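PDB 3FYM: putative uncharacterized protein from Staphylococcus aureus subsp. aureus Mu50, which probably binds DNA through a soluble N-terminal helix-turn-helix domain and is a putative membrane protein. Local coordinates for residues A7-R12 with Y57-I63; N38-D42 with D74-S78. All blocks are in the same frame, centred on the assembly; numbering follows the deposited sequence.

Contact 1: residues A7-R12 with Y57-I63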
ATOM      1  N   ALA A   7       0.868   9.113  -0.673  1.00 10.33           N
ATOM      2  CA  ALA A   7       1.262   9.258   0.738  1.00 11.08           C
ATOM      3  C   ALA A   7       2.334   8.242   1.084  1.00 10.12           C
ATOM      4  O   ALA A   7       3.336   8.535   1.742  1.00 11.44           O
ATOM      5  CB  ALA A   7       0.064   9.136   1.651  1.00 11.70           C
ATOM      6  N   LEU A   8       2.109   6.974   0.702  1.00  9.48           N
ATOM      7  CA  LEU A   8       3.055   5.907   0.990  1.00  9.92           C
ATOM      8  C   LEU A   8       4.396   6.132   0.302  1.00 10.25           C
ATOM      9  O   LEU A   8       5.452   6.064   0.918  1.00 11.12           O
ATOM     10  CB  LEU A   8       2.451   4.537   0.585  1.00  9.26           C
ATOM     11  CG  LEU A   8       1.284   4.073   1.453  1.00  9.74           C
ATOM     12  CD1 LEU A   8       0.607   2.910   0.763  1.00 11.44           C
ATOM     13  CD2 LEU A   8       1.748   3.692   2.861  1.00 11.40           C
ATOM     14  N   LYS A   9       4.335   6.402  -0.990  1.00 10.42           N
ATOM     15  CA  LYS A   9       5.570   6.630  -1.786  1.00 10.83           C
ATOM     16  C   LYS A   9       6.345   7.807  -1.240  1.00 11.83           C
ATOM     17  O   LYS A   9       7.569   7.767  -1.176  1.00 12.65           O
ATOM     18  CB  LYS A   9       5.223   6.812  -3.248  1.00 11.16           C
ATOM     19  CG  LYS A   9       6.429   6.946  -4.178  1.00 13.02           C
ATOM     20  CD  LYS A   9       6.044   7.075  -5.621  1.00 13.12           C
ATOM     21  CE  LYS A   9       7.230   7.087  -6.558  1.00 15.84           C
ATOM     22  NZ  LYS A   9       6.762   7.094  -7.961  1.00 18.26           N
ATOM     23  N   GLY A  10       5.663   8.894  -0.907  1.00 11.87           N
ATOM     24  CA  GLY A  10       6.308  10.057  -0.388  1.00 13.59           C
ATOM     25  C   GLY A  10       7.107   9.714   0.849  1.00 13.27           C
ATOM     26  O   GLY A  10       8.262  10.136   1.060  1.00 15.25           O
ATOM     27  N   ARG A  11       6.501   8.968   1.784  1.00 12.43           N
ATOM     28  CA  ARG A  11       7.167   8.542   2.970  1.00 12.77           C
ATOM     29  C   ARG A  11       8.367   7.644   2.673  1.00 12.10           C
ATOM     30  O   ARG A  11       9.441   7.828   3.256  1.00 14.20           O
ATOM     31  CB  ARG A  11       6.198   7.827   3.901  1.00 12.27           C
ATOM     32  CG  ARG A  11       6.815   7.257   5.161  1.00 13.04           C
ATOM     33  CD  ARG A  11       7.424   8.294   6.069  1.00 15.23           C
ATOM     34  NE  ARG A  11       7.951   7.596   7.270  1.00 16.12           N
ATOM     35  CZ  ARG A  11       8.584   8.159   8.290  1.00 17.18           C
ATOM     36  NH1 ARG A  11       8.795   9.475   8.254  1.00 21.56           N
ATOM     37  NH2 ARG A  11       9.022   7.416   9.298  1.00 18.08           N
ATOM     38  N   ARG A  12       8.197   6.691   1.773  1.00 11.95           N
ATOM     39  CA  ARG A  12       9.293   5.833   1.366  1.00 12.36           C
ATOM     40  C   ARG A  12      10.467   6.684   0.861  1.00 13.11           C
ATOM     41  O   ARG A  12      11.614   6.436   1.228  1.00 14.42           O
ATOM     42  CB  ARG A  12       8.843   4.855   0.280  1.00 11.56           C
ATOM     43  CG  ARG A  12       9.995   3.938  -0.178  1.00 12.13           C
ATOM     44  CD  ARG A  12       9.547   3.014  -1.289  1.00 11.68           C
ATOM     45  NE  ARG A  12       9.108   3.505  -2.536  1.00 11.47           N
ATOM     46  CZ  ARG A  12       9.846   4.046  -3.516  1.00 10.70           C
ATOM     47  NH1 ARG A  12       9.245   4.362  -4.669  1.00 12.31           N
ATOM     48  NH2 ARG A  12      11.135   4.234  -3.334  1.00 12.09           N
ATOM     49  N   TYR A  57       2.809  -2.141   4.090  1.00  9.27           N
ATOM     50  CA  TYR A  57       3.646  -1.026   3.654  1.00  8.86           C
ATOM     51  C   TYR A  57       3.707   0.022   4.751  1.00  9.07           C
ATOM     52  O   TYR A  57       4.787   0.442   5.203  1.00  9.76           O
ATOM     53  CB  TYR A  57       3.136  -0.560   2.307  1.00  8.50           C
ATOM     54  CG  TYR A  57       3.903   0.449   1.524  1.00  8.59           C
ATOM     55  CD1 TYR A  57       4.740   1.425   2.067  1.00  9.79           C
ATOM     56  CD2 TYR A  57       3.762   0.483   0.143  1.00  8.81           C
ATOM     57  CE1 TYR A  57       5.397   2.335   1.334  1.00 10.18           C
ATOM     58  CE2 TYR A  57       4.426   1.420  -0.646  1.00  9.41           C
ATOM     59  CZ  TYR A  57       5.235   2.353  -0.063  1.00  9.62           C
ATOM     60  OH  TYR A  57       5.927   3.283  -0.748  1.00 11.06           O
ATOM     61  N   ALA A  58       2.527   0.506   5.156  1.00  9.43           N
ATOM     62  CA  ALA A  58       2.436   1.563   6.168  1.00  9.74           C
ATOM     63  C   ALA A  58       3.216   1.193   7.406  1.00  9.98           C
ATOM     64  O   ALA A  58       3.960   1.983   7.980  1.00 10.73           O
ATOM     65  CB  ALA A  58       0.982   1.867   6.478  1.00  9.99           C
ATOM     66  N   SER A  59       3.028  -0.038   7.894  1.00 11.17           N
ATOM     67  CA  SER A  59       3.695  -0.419   9.138  0.50 12.85           C
ATOM     68  C   SER A  59       5.193  -0.385   8.978  1.00 12.67           C
ATOM     69  O   SER A  59       5.912   0.105   9.866  1.00 14.84           O
ATOM     70  CB  SER A  59       3.173  -1.791   9.589  0.50 15.02           C
ATOM     71  OG  SER A  59       3.720  -2.821   8.804  0.50 22.20           O
ATOM     72  N   VAL A  60       5.758  -0.840   7.844  1.00 11.79           N
ATOM     73  CA  VAL A  60       7.189  -0.795   7.639  1.00 12.51           C
ATOM     74  C   VAL A  60       7.740   0.624   7.630  1.00 11.77           C
ATOM     75  O   VAL A  60       8.875   0.856   8.104  1.00 14.83           O
ATOM     76  CB  VAL A  60       7.558  -1.546   6.321  1.00 13.90           C
ATOM     77  CG1 VAL A  60       8.978  -1.229   5.889  1.00 15.28           C
ATOM     78  CG2 VAL A  60       7.368  -3.028   6.557  1.00 14.89           C
ATOM     79  N   VAL A  61       6.996   1.574   7.118  1.00 11.18           N
ATOM     80  CA  VAL A  61       7.439   2.928   7.000  1.00 11.28           C
ATOM     81  C   VAL A  61       6.900   3.839   8.127  1.00 11.30           C
ATOM     82  O   VAL A  61       6.979   5.062   8.055  1.00 12.68           O
ATOM     83  CB  VAL A  61       7.175   3.546   5.622  1.00 11.07           C
ATOM     84  CG1 VAL A  61       7.906   2.729   4.568  1.00 12.32           C
ATOM     85  CG2 VAL A  61       5.700   3.680   5.292  1.00 11.58           C
ATOM     86  N   ASN A  62       6.344   3.266   9.189  0.50 11.31           N
ATOM     87  CA  ASN A  62       5.858   3.963  10.393  0.50 12.29           C
ATOM     88  C   ASN A  62       4.869   5.082  10.043  0.50 10.71           C
ATOM     89  O   ASN A  62       4.844   6.255  10.458  0.50  9.87           O
ATOM     90  CB  ASN A  62       7.018   4.399  11.316  0.50 14.48           C
ATOM     91  CG  ASN A  62       7.720   3.242  12.022  0.50 15.89           C
ATOM     92  OD1 ASN A  62       7.252   2.675  13.069  0.50 16.66           O
ATOM     93  ND2 ASN A  62       8.889   2.919  11.492  0.50 16.03           N
ATOM     94  N   ILE A  63       3.893   4.574   9.274  1.00 10.61           N
ATOM     95  CA  ILE A  63       2.639   5.249   9.135  1.00  9.88           C
ATOM     96  C   ILE A  63       1.570   4.404   9.823  1.00  9.56           C
ATOM     97  O   ILE A  63       1.434   3.222   9.511  1.00 10.46           O
ATOM     98  CB  ILE A  63       2.272   5.507   7.659  1.00 10.40           C
ATOM     99  CG1 ILE A  63       3.246   6.497   7.004  1.00 12.25           C
ATOM    100  CG2 ILE A  63       0.843   6.017   7.522  1.00 11.36           C
ATOM    101  CD1 ILE A  63       3.046   6.628   5.506  1.00 14.19           C
TER
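Y57 lays one face of its ring against L8 of helix 4-14. CB of L8 sits 3.8 Å from the ring centroid and 19° off the ring normal, a CH-pi contact displaced toward the rim on the hydroxyl side, with L8 CB 3.6 Å from Y57 CZ. Over the same face, L8 CD1 lies near Y57 CD2 and CG, and L8 CD2 near Y57 CD1. The tyrosine reaches across to helix 4-14 because chi1 (-172°) sets its ring opposite the backbone N, and R12 CB comes to the ring edge, 3.5 Å from Y57 OH. That hydroxyl is hydrogen-bonded to E37 of helix 30-37, which also forms a salt bridge with R12 NE, so one carboxylate oxygen gathers both polar ends. A58, one residue on, offers its small CB to L8 CD2 at 4.1 Å. At V61 the helix gives way, and the carbonyl O accepts a hydrogen bond from R11 NE (2.8 Å, N-H...O 151°), the donor lying in the carbonyl plane; a second bond from R11 NH2 is weak. R11 CG passes V61 CG2 at 3.7 Å, and the bend at chi2 beyond it turns NE onto the oxygen. N62, with positive phi, is the C-prime residue of a Schellman motif in which I63 N bonds to A58 O and N62 N to S59 O. The chain thereby turns back, and I63 places CD1 3.7 Å from R11 CB and near L8 CD2, with L68 of helix 65-71 touching both L8 and I63. The arrangement is partly buried packing of helix 4-14 against the Schellman-capped end of helix 50-60 and the turn after it, in a helix-turn-helix domain.

Contact 2: residues N38-D42 with D74-S78; sequences NNEFD and DEIPS
F41, E75 and P77 bury the most surface here, and F41 is the hub. P77 CD lies over one face of its ring, 3.9 Å from the centroid and 27° off the normal, which meets the geometry of a CH-pi contact. P77 CG reaches back to F41 CB at 3.6 Å, so the proline ring spans the base of the phenyl group, while the backbone C of N39 lies over the opposite face. The F41 chi1, with CG beside the backbone N, carries the phenyl group into this slot, where CE1 also comes 3.4 Å from E75 O. E75 makes the polar half of the contact: N39 ND2 donates to E75 OE1 at 3.0 Å and 162°. The donor meets that oxygen on its anti side, 27° out of the carboxylate plane, whereas the acceptor lies close to the amide plane of N39. Further bonds hold this carboxylate, OE1 from V4 N and OE2 from H72 ND1, while N39 OD1 is held by G5 N. The two loops, one following helix 30-37 and the other helix 65-71, thus meet beside the start of helix 4-14, with V4 touching N39, F41 and I76, and with S50 and I54 of helix 50-60 packed against F41.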
ATOM      1  N   ASN A  38       0.798   3.752  -7.176  1.00  8.83           N
ATOM      2  CA  ASN A  38       0.089   4.388  -8.276  1.00  9.24           C
ATOM      3  C   ASN A  38      -1.417   4.206  -8.190  1.00  9.18           C
ATOM      4  O   ASN A  38      -2.136   4.558  -9.154  1.00 10.14           O
ATOM      5  CB  ASN A  38       0.671   3.907  -9.610  1.00 11.50           C
ATOM      6  CG  ASN A  38       2.088   4.481  -9.704  1.00 14.72           C
ATOM      7  OD1 ASN A  38       3.103   3.831  -9.367  1.00 17.30           O
ATOM      8  ND2 ASN A  38       2.256   5.729 -10.020  1.00 16.56           N
ATOM      9  N   ASN A  39      -1.936   3.701  -7.078  1.00  8.80           N
ATOM     10  CA  ASN A  39      -3.387   3.469  -6.910  1.00  8.98           C
ATOM     11  C   ASN A  39      -3.939   2.539  -7.995  1.00  8.75           C
ATOM     12  O   ASN A  39      -5.123   2.582  -8.330  1.00 10.41           O
ATOM     13  CB  ASN A  39      -4.198   4.753  -6.790  1.00 10.16           C
ATOM     14  CG  ASN A  39      -4.238   5.335  -5.371  1.00 10.35           C
ATOM     15  OD1 ASN A  39      -3.209   5.488  -4.740  1.00 11.29           O
ATOM     16  ND2 ASN A  39      -5.412   5.712  -4.909  1.00 10.61           N
ATOM     17  N   GLU A  40      -3.104   1.640  -8.504  1.00  8.17           N
ATOM     18  CA  GLU A  40      -3.481   0.690  -9.543  1.00  8.53           C
ATOM     19  C   GLU A  40      -4.015  -0.590  -8.939  1.00  8.42           C
ATOM     20  O   GLU A  40      -3.528  -1.711  -9.185  1.00  8.52           O
ATOM     21  CB  GLU A  40      -2.283   0.409 -10.455  1.00  8.91           C
ATOM     22  CG  GLU A  40      -1.860   1.620 -11.280  1.00  9.44           C
ATOM     23  CD  GLU A  40      -0.499   1.515 -11.926  1.00  9.71           C
ATOM     24  OE1 GLU A  40       0.327   0.668 -11.546  1.00  9.66           O
ATOM     25  OE2 GLU A  40      -0.234   2.358 -12.832  1.00 12.24           O
ATOM     26  N   PHE A  41      -5.045  -0.474  -8.098  1.00  9.00           N
ATOM     27  CA  PHE A  41      -5.510  -1.644  -7.346  1.00  9.45           C
ATOM     28  C   PHE A  41      -6.112  -2.720  -8.235  1.00  8.80           C
ATOM     29  O   PHE A  41      -6.050  -3.912  -7.899  1.00  9.44           O
ATOM     30  CB  PHE A  41      -6.532  -1.214  -6.281  1.00 10.02           C
ATOM     31  CG  PHE A  41      -5.983  -0.181  -5.329  1.00  9.98           C
ATOM     32  CD1 PHE A  41      -6.460   1.105  -5.349  1.00 10.40           C
ATOM     33  CD2 PHE A  41      -4.996  -0.514  -4.454  1.00 11.32           C
ATOM     34  CE1 PHE A  41      -5.954   2.082  -4.523  1.00 11.97           C
ATOM     35  CE2 PHE A  41      -4.486   0.443  -3.602  1.00 13.67           C
ATOM     36  CZ  PHE A  41      -4.954   1.736  -3.654  1.00 12.79           C
ATOM     37  N   ASP A  42      -6.677  -2.314  -9.381  1.00  9.49           N
ATOM     38  CA  ASP A  42      -7.223  -3.320 -10.297  1.00  9.86           C
ATOM     39  C   ASP A  42      -6.125  -4.126 -11.002  1.00  8.96           C
ATOM     40  O   ASP A  42      -6.456  -5.099 -11.682  1.00 10.86           O
ATOM     41  CB  ASP A  42      -8.137  -2.691 -11.339  1.00 12.69           C
ATOM     42  CG  ASP A  42      -7.568  -1.577 -12.106  1.00 16.73           C
ATOM     43  OD1 ASP A  42      -6.397  -1.232 -11.988  1.00 27.33           O
ATOM     44  OD2 ASP A  42      -8.325  -0.904 -12.833  1.00 29.89           O
ATOM     45  N   ASP A  74     -12.270   5.878   0.335  1.00  9.37           N
ATOM     46  CA  ASP A  74     -12.997   5.840  -0.926  1.00  9.78           C
ATOM     47  C   ASP A  74     -12.125   5.436  -2.094  1.00  8.54           C
ATOM     48  O   ASP A  74     -12.649   5.057  -3.150  1.00  9.12           O
ATOM     49  CB  ASP A  74     -13.656   7.184  -1.234  1.00 13.46           C
ATOM     50  CG  ASP A  74     -14.627   7.615  -0.168  1.00 21.71           C
ATOM     51  OD1 ASP A  74     -14.829   8.828  -0.040  1.00 29.79           O
ATOM     52  OD2 ASP A  74     -15.228   6.722   0.485  1.00 29.20           O
ATOM     53  N   GLU A  75     -10.789   5.506  -1.963  1.00  8.33           N
ATOM     54  CA  GLU A  75      -9.859   5.089  -2.969  1.00  8.31           C
ATOM     55  C   GLU A  75      -9.589   3.569  -2.929  1.00  7.91           C
ATOM     56  O   GLU A  75      -9.179   2.985  -3.924  1.00  8.70           O
ATOM     57  CB  GLU A  75      -8.489   5.752  -2.783  1.00  7.73           C
ATOM     58  CG  GLU A  75      -8.526   7.265  -2.730  1.00  8.88           C
ATOM     59  CD  GLU A  75      -7.205   7.827  -2.227  1.00  9.19           C
ATOM     60  OE1 GLU A  75      -6.136   7.217  -2.462  1.00 10.64           O
ATOM     61  OE2 GLU A  75      -7.218   8.888  -1.567  1.00 10.22           O
ATOM     62  N   ILE A  76      -9.709   2.996  -1.737  1.00  7.98           N
ATOM     63  CA  ILE A  76      -9.169   1.691  -1.455  1.00  7.92           C
ATOM     64  C   ILE A  76     -10.245   0.652  -1.580  1.00  7.76           C
ATOM     65  O   ILE A  76     -11.274   0.740  -0.887  1.00  8.61           O
ATOM     66  CB  ILE A  76      -8.564   1.646  -0.044  1.00  8.10           C
ATOM     67  CG1 ILE A  76      -7.417   2.653   0.097  1.00  8.70           C
ATOM     68  CG2 ILE A  76      -8.107   0.223   0.303  1.00  9.56           C
ATOM     69  CD1 ILE A  76      -7.009   2.902   1.526  1.00  9.84           C
ATOM     70  N   PRO A  77     -10.075  -0.374  -2.406  1.00  8.07           N
ATOM     71  CA  PRO A  77     -11.080  -1.457  -2.461  1.00  9.13           C
ATOM     72  C   PRO A  77     -11.051  -2.222  -1.148  1.00  8.22           C
ATOM     73  O   PRO A  77     -10.035  -2.828  -0.838  1.00  9.90           O
ATOM     74  CB  PRO A  77     -10.657  -2.312  -3.652  1.00 12.71           C
ATOM     75  CG  PRO A  77      -9.449  -1.733  -4.204  1.00 12.12           C
ATOM     76  CD  PRO A  77      -8.975  -0.613  -3.340  1.00  8.92           C
ATOM     77  N   SER A  78     -12.147  -2.218  -0.422  1.00  9.13           N
ATOM     78  CA  SER A  78     -12.256  -3.062   0.752  1.00  8.79           C
ATOM     79  C   SER A  78     -12.363  -4.529   0.335  1.00  8.06           C
ATOM     80  O   SER A  78     -12.752  -4.890  -0.750  1.00 10.01           O
ATOM     81  CB  SER A  78     -13.433  -2.644   1.651  1.00 10.77           C
ATOM     82  OG  SER A  78     -14.668  -2.773   0.915  1.00 12.70           O
TER

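Overall arrangement
Contact 1 (7-12 with 57-63) and contact 2 (38-42 with 74-78) lie on opposite sides of the chain's centre, their own centres 16 Å apart and their nearest atoms about 5 Å apart without touching. Their segments alternate along the sequence: 38-42 lies between the two segments of contact 1, and 57-63 between those of contact 2. Both draw on helices 4-14 and 50-60: contact 1 packs their 7-12 and 57-60 portions, whereas V4, S50 and I54, nearer their starts, border contact 2. Helix 30-37 also links them, supplying E37 to contact 1 and leading into 38-42. The zinc ion, bound by E31 and H35 of that helix, is about 11 Å from the F41 side chain.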